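Local coordinates for protein complement C1r subcomponent (PDB 6F1D) that probably activates C1s by proteolysis within the C1 complex of complement, and is represented here by its second, calcium-binding CUB domain, at residues Y32-E37 / L110-E115; D51-P56 / P61-Q66. One frame throughout, in Å; residues are numbered along the deposited sequence.

Interaction 1: residues Y32-E37 / L110-E115; sequences YSIRVE and LRYTTE
Across the sandwich interface of the CUB domain I34 packs on Y112, a contact between side chains with no hydrogen bond from one segment to the other. I34 lays CG2 over one face of the phenol ring, 4.0 Å from the ring centroid of Y112 and 16° off the ring normal, a CH-pi contact displaced toward CE1 and CZ. Its other branch puts CD1 3.9 Å from CD2 of Y112, near the root of the ring. I34 and Y112 run alongside each other in opposing senses. With CG held between its backbone N and carbonyl carbon (chi1 76°), the ring of Y112 stands up from strand 109-116 toward strand 29-35, and its hydroxyl is hydrogen-bonded to the carbonyl of E10. These strands belong to the two facing sheets of the CUB beta-sandwich, and I15, L42 and L44 pack around Y112 in the layer between them. Beyond the end of strand 29-35, V36 and T114 meet tip to tip, both methyls of V36, CG1 and CG2, lying 4.0 Å from CG2 of T114. OG1 of T114 bonds instead to the carbonyl of A11. On the outer side of its sheet, R35 points away and forms a salt bridge with D94.

Interaction 2: residues D51-P56 / P61-Q66; sequences DIEDHP and PYDQLQ. Unlike the reference sequence in segment 51-56: E53 (reference Asp), P56 (reference Gln). With CA (calcium ion), chain B.
E53 and D63 meet at a calcium ion, which pulls two like-charged carboxylates to 3.4 Å between E53 OE2 and D63 OD2. With CG anti to its backbone N (chi1 179°) and the chain extended beyond, E53 delivers OE2 to the metal at 2.3 Å. D63 binds in bidentate fashion through OD1 and OD2, its carboxylate plane turned 60° from that of E53. The hydroxyl of Y24 bonds both D63 OD2 and the backbone N of E53, a second-shell tie between the ligands. Two waters, D100 and S102 complete the seven ligand atoms. Calcium sites of this kind in CUB domains commonly serve protein recognition, consistent with the part C1r plays in the C1 complex.

Another water donates to E53 O and D63 O and accepts from Y62 N. On the buried side, I52 packs CG2 3.7 Å from CB of D63 and CD1 against CB of L65. The other end is more exposed, yet still touches closely. E53 OE1 lies over one face of the Y62 ring, planes 29° apart; the D54 side chain points away, but its carbonyl O meets the ring edge, 3.3 Å from Y62 CE1. H55 meets that ring obliquely, and P61 CG touches H55 CB at 3.4 Å.

On the sheet side, I52 rests on F97 of strand 92-98, while strand 64-69 begins here, with backbone hydrogen bonds between Q64 and F98 and between L65 and F77.

How the interactions relate
The two contacts lie on opposite sides of the domain's centre, about 23 Å apart between centres, and illustrate how one fold uses different chemistry at different places. Both are partly buried: two of four touching residues are buried in interaction 1, three of nine in interaction 2, where one is exposed. Interaction 1 joins the two sheets of the sandwich through apolar surfaces and spans a long sequence separation. Interaction 2, nested within that span, is local: a loop returns onto the start of a strand, and a metal and a water add polar links to apolar and aromatic contacts. Both reach the five-stranded sheet, through strands 29-35 and 64-69, with strand 92-98 between them, yet they do not touch.

Interaction 1: residues Y32-E37 / L110-E115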
# COMPACT_ATOMS: atom_id res chain seq x y z
N TYR A 32 -6.48 1.50 3.57
CA TYR A 32 -6.33 2.80 2.95
C TYR A 32 -7.15 2.82 1.67
O TYR A 32 -6.97 1.95 0.82
CB TYR A 32 -4.87 3.06 2.59
CG TYR A 32 -3.89 2.87 3.72
CD1 TYR A 32 -3.40 3.96 4.42
CD2 TYR A 32 -3.41 1.59 4.05
CE1 TYR A 32 -2.49 3.80 5.47
CE2 TYR A 32 -2.48 1.42 5.09
CZ TYR A 32 -2.03 2.53 5.78
OH TYR A 32 -1.14 2.37 6.82
N SER A 33 -8.04 3.78 1.52
CA SER A 33 -8.86 3.85 0.32
C SER A 33 -8.54 5.12 -0.45
O SER A 33 -8.42 6.20 0.16
CB SER A 33 -10.37 3.83 0.67
OG SER A 33 -10.70 2.65 1.40
N ILE A 34 -8.48 5.02 -1.77
CA ILE A 34 -8.39 6.17 -2.66
C ILE A 34 -9.65 6.20 -3.51
O ILE A 34 -10.00 5.19 -4.13
CB ILE A 34 -7.16 6.09 -3.57
CG1 ILE A 34 -5.93 5.74 -2.75
CG2 ILE A 34 -7.01 7.42 -4.36
CD1 ILE A 34 -4.68 5.54 -3.65
N ARG A 35 -10.32 7.34 -3.53
CA ARG A 35 -11.55 7.46 -4.32
C ARG A 35 -11.48 8.79 -5.04
O ARG A 35 -11.46 9.84 -4.39
CB ARG A 35 -12.80 7.38 -3.43
CG ARG A 35 -12.98 6.01 -2.71
CD ARG A 35 -13.44 4.98 -3.72
NE ARG A 35 -13.76 3.67 -3.15
CZ ARG A 35 -12.86 2.82 -2.66
NH1 ARG A 35 -11.55 3.13 -2.66
NH2 ARG A 35 -13.29 1.65 -2.17
N VAL A 36 -11.45 8.77 -6.37
CA VAL A 36 -11.41 10.01 -7.14
C VAL A 36 -12.55 9.99 -8.14
O VAL A 36 -13.32 9.03 -8.23
CB VAL A 36 -10.04 10.23 -7.82
CG1 VAL A 36 -8.92 10.30 -6.76
CG2 VAL A 36 -9.73 9.11 -8.78
N GLU A 37 -12.71 11.09 -8.88
CA GLU A 37 -13.92 11.18 -9.68
C GLU A 37 -13.83 10.28 -10.90
O GLU A 37 -12.74 9.98 -11.41
CB GLU A 37 -14.22 12.63 -10.09
CG GLU A 37 -15.37 12.80 -11.12
CD GLU A 37 -16.76 12.24 -10.70
OE1 GLU A 37 -17.77 12.79 -11.20
OE2 GLU A 37 -16.87 11.27 -9.92
N LEU A 110 4.02 5.44 -0.88
CA LEU A 110 3.71 5.59 -2.30
C LEU A 110 3.18 6.99 -2.52
O LEU A 110 2.70 7.65 -1.60
CB LEU A 110 2.68 4.56 -2.78
CG LEU A 110 1.28 4.64 -2.21
CD1 LEU A 110 0.43 5.65 -2.98
CD2 LEU A 110 0.59 3.23 -2.32
N ARG A 111 3.30 7.44 -3.76
CA ARG A 111 2.59 8.62 -4.26
C ARG A 111 1.60 8.16 -5.32
O ARG A 111 1.97 7.42 -6.24
CB ARG A 111 3.54 9.64 -4.87
CG ARG A 111 2.82 10.85 -5.52
CD ARG A 111 3.68 12.11 -5.55
NE ARG A 111 2.86 13.29 -5.86
CZ ARG A 111 2.80 13.86 -7.06
NH1 ARG A 111 3.53 13.39 -8.07
NH2 ARG A 111 2.03 14.91 -7.23
N TYR A 112 0.35 8.59 -5.19
CA TYR A 112 -0.62 8.35 -6.25
C TYR A 112 -0.87 9.65 -7.00
O TYR A 112 -0.81 10.75 -6.42
CB TYR A 112 -1.91 7.76 -5.68
CG TYR A 112 -2.82 8.74 -4.97
CD1 TYR A 112 -3.77 9.47 -5.67
CD2 TYR A 112 -2.76 8.89 -3.58
CE1 TYR A 112 -4.61 10.38 -5.02
CE2 TYR A 112 -3.59 9.79 -2.92
CZ TYR A 112 -4.51 10.52 -3.65
OH TYR A 112 -5.35 11.41 -3.01
N THR A 113 -1.10 9.52 -8.30
CA THR A 113 -1.47 10.65 -9.13
C THR A 113 -2.66 10.20 -9.96
O THR A 113 -2.93 9.00 -10.06
CB THR A 113 -0.33 11.08 -10.04
OG1 THR A 113 0.24 9.90 -10.67
CG2 THR A 113 0.78 11.84 -9.23
N THR A 114 -3.30 11.15 -10.63
CA THR A 114 -4.46 10.81 -11.45
C THR A 114 -4.21 11.24 -12.88
O THR A 114 -3.57 12.26 -13.16
CB THR A 114 -5.75 11.46 -10.91
OG1 THR A 114 -5.52 12.85 -10.66
CG2 THR A 114 -6.18 10.81 -9.60
N GLU A 115 -4.69 10.41 -13.78
CA GLU A 115 -4.63 10.63 -15.21
C GLU A 115 -6.04 10.91 -15.69
O GLU A 115 -7.01 10.25 -15.28
CB GLU A 115 -4.06 9.40 -15.92
CG GLU A 115 -4.21 9.42 -17.44
CD GLU A 115 -3.94 8.06 -18.09
OE1 GLU A 115 -3.31 7.19 -17.45
OE2 GLU A 115 -4.35 7.87 -19.25

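Interaction 2: residues D51-P56 / P61-Q66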
# COMPACT_ATOMS: atom_id res chain seq x y z
N ASP A 51 10.30 -1.88 2.59
CA ASP A 51 10.82 -2.96 3.42
C ASP A 51 9.64 -3.54 4.22
O ASP A 51 9.22 -2.95 5.21
CB ASP A 51 11.95 -2.45 4.33
CG ASP A 51 12.41 -3.49 5.33
OD1 ASP A 51 12.26 -4.71 5.03
OD2 ASP A 51 12.94 -3.09 6.41
N ILE A 52 9.10 -4.64 3.72
CA ILE A 52 8.05 -5.38 4.43
C ILE A 52 8.64 -6.75 4.72
O ILE A 52 9.23 -7.37 3.83
CB ILE A 52 6.77 -5.49 3.59
CG1 ILE A 52 6.20 -4.09 3.29
CG2 ILE A 52 5.70 -6.41 4.29
CD1 ILE A 52 4.93 -4.11 2.47
N GLU A 53 8.50 -7.20 5.96
CA GLU A 53 9.18 -8.42 6.39
C GLU A 53 8.77 -9.59 5.48
O GLU A 53 7.59 -9.72 5.11
CB GLU A 53 8.81 -8.69 7.87
CG GLU A 53 9.44 -9.97 8.49
CD GLU A 53 8.87 -10.28 9.87
OE1 GLU A 53 9.52 -11.02 10.64
OE2 GLU A 53 7.75 -9.83 10.17
N ASP A 54 9.74 -10.40 5.07
CA ASP A 54 9.44 -11.52 4.16
C ASP A 54 10.06 -12.82 4.67
O ASP A 54 10.53 -12.92 5.81
CB ASP A 54 9.92 -11.25 2.72
CG ASP A 54 11.42 -11.16 2.61
OD1 ASP A 54 12.10 -11.17 3.67
OD2 ASP A 54 11.93 -11.04 1.47
N HIS A 55 10.12 -13.84 3.79
CA HIS A 55 10.54 -15.21 4.14
C HIS A 55 11.24 -15.80 2.92
O HIS A 55 10.81 -15.54 1.79
CB HIS A 55 9.31 -16.05 4.50
CG HIS A 55 9.63 -17.43 4.99
ND1 HIS A 55 10.03 -18.44 4.15
CD2 HIS A 55 9.62 -17.95 6.24
CE1 HIS A 55 10.26 -19.53 4.86
NE2 HIS A 55 10.02 -19.26 6.13
N PRO A 56 12.30 -16.58 3.11
CA PRO A 56 13.06 -17.09 1.95
C PRO A 56 12.31 -18.06 1.05
O PRO A 56 12.75 -18.27 -0.09
CB PRO A 56 14.26 -17.80 2.60
CG PRO A 56 14.34 -17.30 3.98
CD PRO A 56 12.93 -16.92 4.39
N PRO A 61 4.48 -14.73 4.19
CA PRO A 61 3.76 -15.38 5.30
C PRO A 61 3.59 -14.49 6.51
O PRO A 61 2.74 -14.78 7.36
CB PRO A 61 4.67 -16.58 5.64
CG PRO A 61 6.05 -16.02 5.40
CD PRO A 61 5.90 -15.09 4.17
N TYR A 62 4.32 -13.40 6.61
CA TYR A 62 4.34 -12.67 7.88
C TYR A 62 3.47 -11.44 7.79
O TYR A 62 2.43 -11.34 8.45
CB TYR A 62 5.78 -12.27 8.21
CG TYR A 62 6.70 -13.45 8.49
CD1 TYR A 62 7.97 -13.52 7.91
CD2 TYR A 62 6.32 -14.49 9.35
CE1 TYR A 62 8.81 -14.56 8.16
CE2 TYR A 62 7.17 -15.54 9.60
CZ TYR A 62 8.42 -15.55 9.01
OH TYR A 62 9.26 -16.60 9.25
N ASP A 63 3.89 -10.49 6.97
CA ASP A 63 3.21 -9.21 6.80
C ASP A 63 2.88 -9.12 5.32
O ASP A 63 3.61 -9.69 4.51
CB ASP A 63 4.10 -7.99 7.18
CG ASP A 63 4.69 -8.10 8.57
OD1 ASP A 63 4.14 -8.83 9.42
OD2 ASP A 63 5.73 -7.45 8.82
N GLN A 64 1.78 -8.42 4.97
CA GLN A 64 1.39 -8.36 3.55
C GLN A 64 0.86 -6.99 3.23
O GLN A 64 0.07 -6.45 4.01
CB GLN A 64 0.28 -9.37 3.20
CG GLN A 64 0.59 -10.82 3.52
CD GLN A 64 0.35 -11.19 5.01
OE1 GLN A 64 -0.53 -10.64 5.66
NE2 GLN A 64 1.10 -12.18 5.50
N LEU A 65 1.21 -6.47 2.05
CA LEU A 65 0.52 -5.31 1.47
C LEU A 65 -0.28 -5.79 0.25
O LEU A 65 0.30 -6.31 -0.70
CB LEU A 65 1.52 -4.22 1.07
CG LEU A 65 0.84 -2.99 0.43
CD1 LEU A 65 -0.12 -2.41 1.49
CD2 LEU A 65 1.92 -1.94 0.06
N GLN A 66 -1.60 -5.67 0.30
CA GLN A 66 -2.46 -6.14 -0.78
C GLN A 66 -3.10 -4.93 -1.43
O GLN A 66 -3.48 -3.99 -0.73
CB GLN A 66 -3.54 -7.07 -0.25
CG GLN A 66 -3.05 -8.10 0.70
CD GLN A 66 -4.15 -9.05 1.07
OE1 GLN A 66 -5.34 -8.71 1.00
NE2 GLN A 66 -3.76 -10.25 1.47
CA CA B . 6.12 -8.42 11.05
O HOH W 1 5.44 -11.45 4.75
O HOH W 2 4.78 -6.92 12.22
O HOH W 3 7.73 -6.47 11.02